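Local coordinates for odorant-binding protein 1F (Rattus norvegicus, PDB 3FIQ) that binds a wide variety of chemical odorants in the nasal epithelium as a secreted small-molecule carrier of the lipocalin family, at residues 17-22 with 148-153; 95-100 with 115-120. All blocks are in the same frame, centred on the assembly; numbering follows the deposited sequence.

Interaction 1: residues 17-22 with 148-153; sequences RTLYIV and HLVPTD
Tyr20 and His148 form an antiparallel non-hydrogen-bonded pair, and beside it Leu149 N donates to Leu19 O (3.0 Å). The two aromatic side chains stand on the same face of the sheet. His148 CG lies anti to the backbone N (chi1 -176°), and the CD2 corner of the imidazole comes over the phenol face, 3.5 Å from Tyr20 CE1; the planes are 19° apart but the rings are offset, with little overlap. Branched aliphatic groups suit the buried middle: Leu149 CD2 meets Ile21 CD1 (3.7 Å) and Thr18 CG2, while Leu19 CD2 lies beside Val150 CG2 (3.6 Å). A charged pair suits the partly exposed end. Past the 3-10 turn at 150-151, Asp153 OD2 lies a long 3.8 Å from Arg17 NH2, off the guanidinium plane, a salt bridge without a directed bond. Water does the gripping instead: one molecule links Arg17 NE, Thr18 O and Asp153 OD2, another joins Thr18 N to the same OD2. Strand 14-23 thus gains a short partner in 147-148 on the edge away from its barrel neighbour 111-119; Tyr20 also meets Leu132 of helix 126-138, and Leu149 and Asp153 reach Tyr38 of strand 38-44.

Interaction 2: residues 95-100 with 115-120; sequences DDIIFF and ILVAGK
Ile98 pairs with Ala118, and Phe100 with Leu116, as hydrogen-bonded pairs of an antiparallel hairpin, alternating with the non-hydrogen-bonded pairs Ile97-Gly119 and Phe99-Val117. The strand axes approach to 4.7 Å with their directions 161° apart. Five backbone bonds join the segments; the bond from Ala118 N to Ile98 O is 2.8 Å. Between them, CA-H...O contacts such as Ile115 CA to Phe100 O (3.3 Å) close the ladder.

The tight part is the run 97-100 against 115-119. On one face Phe99 and Val117 lie side by side, both methyls of the valine bearing on the CD1-CE1 side of the ring. Val117 CG1 is anti to the backbone N (chi1 179°), which sets that methyl 3.7 Å from Phe99 CE1. The beta-branched valine suits an extended strand and offers two methyls to the ring. On this face Gly119, with no side chain, lets Ile97 CD1 lie 4.0 Å from its CA. On the other face small Ala118 puts CB at the edge of the Phe100 ring, 4.2 Å from CE2, while Ile98 CG2 lies over one face of that ring.

Toward Asp95 and Lys120 the contact loosens. Lys120 N still binds Asp96 O (2.8 Å), yet the side chains meet merely through their CB atoms at 4.1 Å. The lysine's long chain leads away to Asp15 O and a cation-pi contact with Trp16, and charged residues suit this exposed end.

Ile97, Phe99 and Val117 meet helix 126-138, whereas Phe100 and Leu116 meet Phe39 of strand 38-44. Backbone polarity is thus used up in this ladder and in bonds to the flanking strands, and both faces are left apolar, consistent with a lipocalin barrel whose interior receives hydrophobic odorants.

Near the N terminus, 17-22 on strand 14-23 waits until almost the end of the chain for its partner 148-153, so interaction 1 closes a loop of 125 residues that contains most of the barrel strands and helix 126-138. Interaction 2 is nested inside it, closing the 14-residue remainder of the hairpin of strands 97-105 and 111-119. The two meet because strand 14-23 also pairs with 111-119: Arg17 O and Gly119 N, 2.7 Å apart, probably form a hydrogen bond, and Leu19 CD1 packs on Ile97 CD1. First strand, last hairpin and C-terminal segment are thereby joined in one continuous curved sheet.

Interaction 1: residues 17-22 with 148-153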
loop_
_atom_site.group_PDB
_atom_site.type_symbol
_atom_site.label_atom_id
_atom_site.label_comp_id
_atom_site.label_asym_id
_atom_site.label_seq_id
_atom_site.Cartn_x
_atom_site.Cartn_y
_atom_site.Cartn_z
ATOM N N ARG A 17 -8.893 -1.287 -3.123
ATOM C CA ARG A 17 -8.867 0.086 -2.673
ATOM C C ARG A 17 -8.005 0.190 -1.461
ATOM O O ARG A 17 -7.674 -0.791 -0.805
ATOM C CB ARG A 17 -10.288 0.541 -2.236
ATOM C CG ARG A 17 -10.864 -0.202 -1.016
ATOM C CD ARG A 17 -12.373 0.020 -0.811
ATOM N NE ARG A 17 -12.670 1.398 -0.570
ATOM C CZ ARG A 17 -13.849 2.007 -0.690
ATOM N NH1 ARG A 17 -14.947 1.335 -1.021
ATOM N NH2 ARG A 17 -13.926 3.324 -0.456
ATOM N N THR A 18 -7.573 1.413 -1.167
ATOM C CA THR A 18 -6.782 1.658 0.033
ATOM C C THR A 18 -7.684 2.085 1.142
ATOM O O THR A 18 -8.396 3.110 1.039
ATOM C CB THR A 18 -5.766 2.737 -0.206
ATOM O OG1 THR A 18 -4.908 2.383 -1.285
ATOM C CG2 THR A 18 -4.884 2.950 1.050
ATOM N N LEU A 19 -7.586 1.370 2.265
ATOM C CA LEU A 19 -8.341 1.726 3.465
ATOM C C LEU A 19 -7.584 2.612 4.424
ATOM O O LEU A 19 -8.112 3.639 4.862
ATOM C CB LEU A 19 -8.801 0.463 4.198
ATOM C CG LEU A 19 -9.673 -0.518 3.409
ATOM C CD1 LEU A 19 -10.226 -1.612 4.321
ATOM C CD2 LEU A 19 -10.810 0.198 2.775
ATOM N N TYR A 20 -6.324 2.244 4.752
ATOM C CA TYR A 20 -5.523 2.989 5.676
ATOM C C TYR A 20 -4.096 2.986 5.188
ATOM O O TYR A 20 -3.649 2.028 4.563
ATOM C CB TYR A 20 -5.514 2.348 7.079
ATOM C CG TYR A 20 -6.847 2.395 7.804
ATOM C CD1 TYR A 20 -7.156 3.485 8.611
ATOM C CD2 TYR A 20 -7.759 1.385 7.669
ATOM C CE1 TYR A 20 -8.414 3.546 9.228
ATOM C CE2 TYR A 20 -9.014 1.469 8.252
ATOM C CZ TYR A 20 -9.302 2.494 9.074
ATOM O OH TYR A 20 -10.559 2.536 9.652
ATOM N N ILE A 21 -3.366 4.070 5.498
ATOM C CA ILE A 21 -1.915 4.053 5.340
ATOM C C ILE A 21 -1.306 4.632 6.592
ATOM O O ILE A 21 -1.742 5.662 7.056
ATOM C CB ILE A 21 -1.445 4.918 4.141
ATOM C CG1 ILE A 21 -2.184 4.609 2.871
ATOM C CG2 ILE A 21 0.027 4.788 3.928
ATOM C CD1 ILE A 21 -1.844 5.528 1.703
ATOM N N VAL A 22 -0.245 4.018 7.134
ATOM C CA VAL A 22 0.448 4.630 8.254
ATOM C C VAL A 22 1.938 4.659 7.934
ATOM O O VAL A 22 2.453 3.747 7.290
ATOM C CB VAL A 22 0.147 3.934 9.519
ATOM C CG1 VAL A 22 0.644 2.582 9.526
ATOM C CG2 VAL A 22 0.680 4.742 10.744
ATOM N N HIS A 148 -6.827 7.414 7.275
ATOM C CA HIS A 148 -7.971 6.701 6.773
ATOM C C HIS A 148 -8.326 7.322 5.456
ATOM O O HIS A 148 -8.692 8.496 5.396
ATOM C CB HIS A 148 -9.097 6.902 7.746
ATOM C CG HIS A 148 -10.351 6.159 7.431
ATOM N ND1 HIS A 148 -11.584 6.664 7.776
ATOM C CD2 HIS A 148 -10.577 4.936 6.899
ATOM C CE1 HIS A 148 -12.527 5.806 7.422
ATOM N NE2 HIS A 148 -11.942 4.719 6.924
ATOM N N LEU A 149 -8.211 6.575 4.386
ATOM C CA LEU A 149 -8.416 7.091 3.043
ATOM C C LEU A 149 -9.841 6.963 2.524
ATOM O O LEU A 149 -10.185 7.619 1.508
ATOM C CB LEU A 149 -7.434 6.470 2.025
ATOM C CG LEU A 149 -6.111 7.243 1.849
ATOM C CD1 LEU A 149 -5.346 7.350 3.167
ATOM C CD2 LEU A 149 -5.254 6.628 0.816
ATOM N N VAL A 150 -10.678 6.143 3.128
ATOM C CA VAL A 150 -11.995 5.888 2.566
ATOM C C VAL A 150 -12.816 7.138 2.291
ATOM O O VAL A 150 -13.401 7.274 1.186
ATOM C CB VAL A 150 -12.755 4.883 3.421
ATOM C CG1 VAL A 150 -14.204 4.766 2.959
ATOM C CG2 VAL A 150 -12.035 3.544 3.385
ATOM N N PRO A 151 -12.841 8.091 3.234
ATOM C CA PRO A 151 -13.726 9.245 2.993
ATOM C C PRO A 151 -13.352 10.173 1.873
ATOM O O PRO A 151 -14.187 10.893 1.348
ATOM C CB PRO A 151 -13.629 10.028 4.302
ATOM C CG PRO A 151 -13.195 9.015 5.308
ATOM C CD PRO A 151 -12.252 8.149 4.588
ATOM N N THR A 152 -12.114 10.112 1.440
ATOM C CA THR A 152 -11.634 10.899 0.291
ATOM C C THR A 152 -11.344 10.070 -0.959
ATOM O O THR A 152 -10.750 10.558 -1.916
ATOM C CB THR A 152 -10.376 11.695 0.648
ATOM O OG1 THR A 152 -9.332 10.875 1.134
ATOM C CG2 THR A 152 -10.672 12.696 1.748
ATOM N N ASP A 153 -11.754 8.801 -0.969
ATOM C CA ASP A 153 -11.499 7.939 -2.118
ATOM C C ASP A 153 -12.616 8.127 -3.100
ATOM O O ASP A 153 -13.746 7.575 -2.955
ATOM C CB ASP A 153 -11.441 6.490 -1.647
ATOM C CG ASP A 153 -11.137 5.512 -2.805
ATOM O OD1 ASP A 153 -11.203 5.953 -3.954
ATOM O OD2 ASP A 153 -10.926 4.329 -2.548
HETATM O O HOH W 1 -10.900 3.560 0.008
HETATM O O HOH W 2 -8.290 3.489 -3.002
#

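Interaction 2: residues 95-100 with 115-120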
loop_
_atom_site.group_PDB
_atom_site.type_symbol
_atom_site.label_atom_id
_atom_site.label_comp_id
_atom_site.label_asym_id
_atom_site.label_seq_id
_atom_site.Cartn_x
_atom_site.Cartn_y
_atom_site.Cartn_z
ATOM N N ASP A 95 -8.851 -13.068 2.294
ATOM C CA ASP A 95 -9.371 -12.981 0.929
ATOM C C ASP A 95 -9.724 -11.547 0.537
ATOM O O ASP A 95 -9.662 -11.206 -0.654
ATOM C CB ASP A 95 -10.559 -13.922 0.682
ATOM C CG ASP A 95 -11.755 -13.556 1.498
ATOM O OD1 ASP A 95 -11.692 -13.765 2.718
ATOM O OD2 ASP A 95 -12.758 -13.063 0.924
ATOM N N ASP A 96 -10.055 -10.695 1.511
ATOM C CA ASP A 96 -10.506 -9.344 1.152
ATOM C C ASP A 96 -9.719 -8.185 1.764
ATOM O O ASP A 96 -10.066 -7.047 1.536
ATOM C CB ASP A 96 -12.018 -9.166 1.382
ATOM C CG ASP A 96 -12.400 -9.412 2.782
ATOM O OD1 ASP A 96 -11.491 -9.482 3.607
ATOM O OD2 ASP A 96 -13.601 -9.542 3.069
ATOM N N ILE A 97 -8.604 -8.478 2.427
ATOM C CA ILE A 97 -7.752 -7.473 3.064
ATOM C C ILE A 97 -6.309 -7.937 2.926
ATOM O O ILE A 97 -6.010 -9.076 3.207
ATOM C CB ILE A 97 -8.101 -7.293 4.554
ATOM C CG1 ILE A 97 -9.528 -6.761 4.747
ATOM C CG2 ILE A 97 -7.035 -6.454 5.217
ATOM C CD1 ILE A 97 -9.701 -5.336 4.295
ATOM N N ILE A 98 -5.410 -7.048 2.518
ATOM C CA ILE A 98 -3.967 -7.240 2.512
ATOM C C ILE A 98 -3.305 -6.126 3.242
ATOM O O ILE A 98 -3.613 -4.955 2.970
ATOM C CB ILE A 98 -3.410 -7.356 1.088
ATOM C CG1 ILE A 98 -4.027 -8.576 0.418
ATOM C CG2 ILE A 98 -1.870 -7.485 1.118
ATOM C CD1 ILE A 98 -3.605 -8.756 -1.046
ATOM N N PHE A 99 -2.456 -6.442 4.207
ATOM C CA PHE A 99 -1.518 -5.479 4.789
ATOM C C PHE A 99 -0.146 -5.547 4.110
ATOM O O PHE A 99 0.480 -6.609 4.139
ATOM C CB PHE A 99 -1.280 -5.751 6.263
ATOM C CG PHE A 99 -2.473 -5.532 7.202
ATOM C CD1 PHE A 99 -3.775 -5.209 6.774
ATOM C CD2 PHE A 99 -2.229 -5.555 8.559
ATOM C CE1 PHE A 99 -4.779 -5.025 7.676
ATOM C CE2 PHE A 99 -3.259 -5.381 9.459
ATOM C CZ PHE A 99 -4.503 -5.134 9.037
ATOM N N PHE A 100 0.291 -4.502 3.420
ATOM C CA PHE A 100 1.596 -4.413 2.810
ATOM C C PHE A 100 2.507 -3.583 3.686
ATOM O O PHE A 100 2.115 -2.622 4.280
ATOM C CB PHE A 100 1.529 -3.660 1.466
ATOM C CG PHE A 100 0.888 -4.445 0.346
ATOM C CD1 PHE A 100 1.578 -5.409 -0.314
ATOM C CD2 PHE A 100 -0.401 -4.125 -0.093
ATOM C CE1 PHE A 100 1.016 -6.081 -1.390
ATOM C CE2 PHE A 100 -0.969 -4.827 -1.171
ATOM C CZ PHE A 100 -0.216 -5.820 -1.812
ATOM N N ILE A 115 2.996 1.074 6.285
ATOM C CA ILE A 115 2.060 -0.019 6.236
ATOM C C ILE A 115 0.847 0.510 5.496
ATOM O O ILE A 115 0.314 1.552 5.836
ATOM C CB ILE A 115 1.709 -0.643 7.587
ATOM C CG1 ILE A 115 2.980 -1.166 8.200
ATOM C CG2 ILE A 115 0.605 -1.759 7.385
ATOM C CD1 ILE A 115 2.736 -1.611 9.723
ATOM N N LEU A 116 0.471 -0.168 4.416
ATOM C CA LEU A 116 -0.702 0.195 3.634
ATOM C C LEU A 116 -1.700 -0.958 3.662
ATOM O O LEU A 116 -1.340 -2.120 3.448
ATOM C CB LEU A 116 -0.273 0.482 2.153
ATOM C CG LEU A 116 -1.447 0.885 1.257
ATOM C CD1 LEU A 116 -0.956 1.856 0.216
ATOM C CD2 LEU A 116 -2.004 -0.260 0.524
ATOM N N VAL A 117 -2.958 -0.665 3.980
ATOM C CA VAL A 117 -4.007 -1.661 4.008
ATOM C C VAL A 117 -4.863 -1.566 2.775
ATOM O O VAL A 117 -5.523 -0.527 2.535
ATOM C CB VAL A 117 -4.894 -1.410 5.264
ATOM C CG1 VAL A 117 -6.030 -2.412 5.324
ATOM C CG2 VAL A 117 -4.100 -1.492 6.549
ATOM N N ALA A 118 -4.822 -2.616 1.957
ATOM C CA ALA A 118 -5.607 -2.692 0.711
ATOM C C ALA A 118 -6.805 -3.606 0.968
ATOM O O ALA A 118 -6.695 -4.577 1.696
ATOM C CB ALA A 118 -4.774 -3.270 -0.401
ATOM N N GLY A 119 -7.915 -3.258 0.377
ATOM C CA GLY A 119 -9.147 -3.997 0.599
ATOM C C GLY A 119 -10.037 -4.212 -0.599
ATOM O O GLY A 119 -10.010 -3.446 -1.519
ATOM N N LYS A 120 -10.893 -5.230 -0.473
ATOM C CA LYS A 120 -12.027 -5.451 -1.387
ATOM C C LYS A 120 -13.315 -5.149 -0.696
ATOM O O LYS A 120 -14.370 -5.523 -1.166
ATOM C CB LYS A 120 -12.032 -6.847 -1.970
ATOM C CG LYS A 120 -10.847 -7.168 -2.846
ATOM C CD LYS A 120 -10.913 -8.541 -3.454
ATOM C CE LYS A 120 -9.879 -8.744 -4.509
ATOM N NZ LYS A 120 -10.068 -8.078 -5.862
#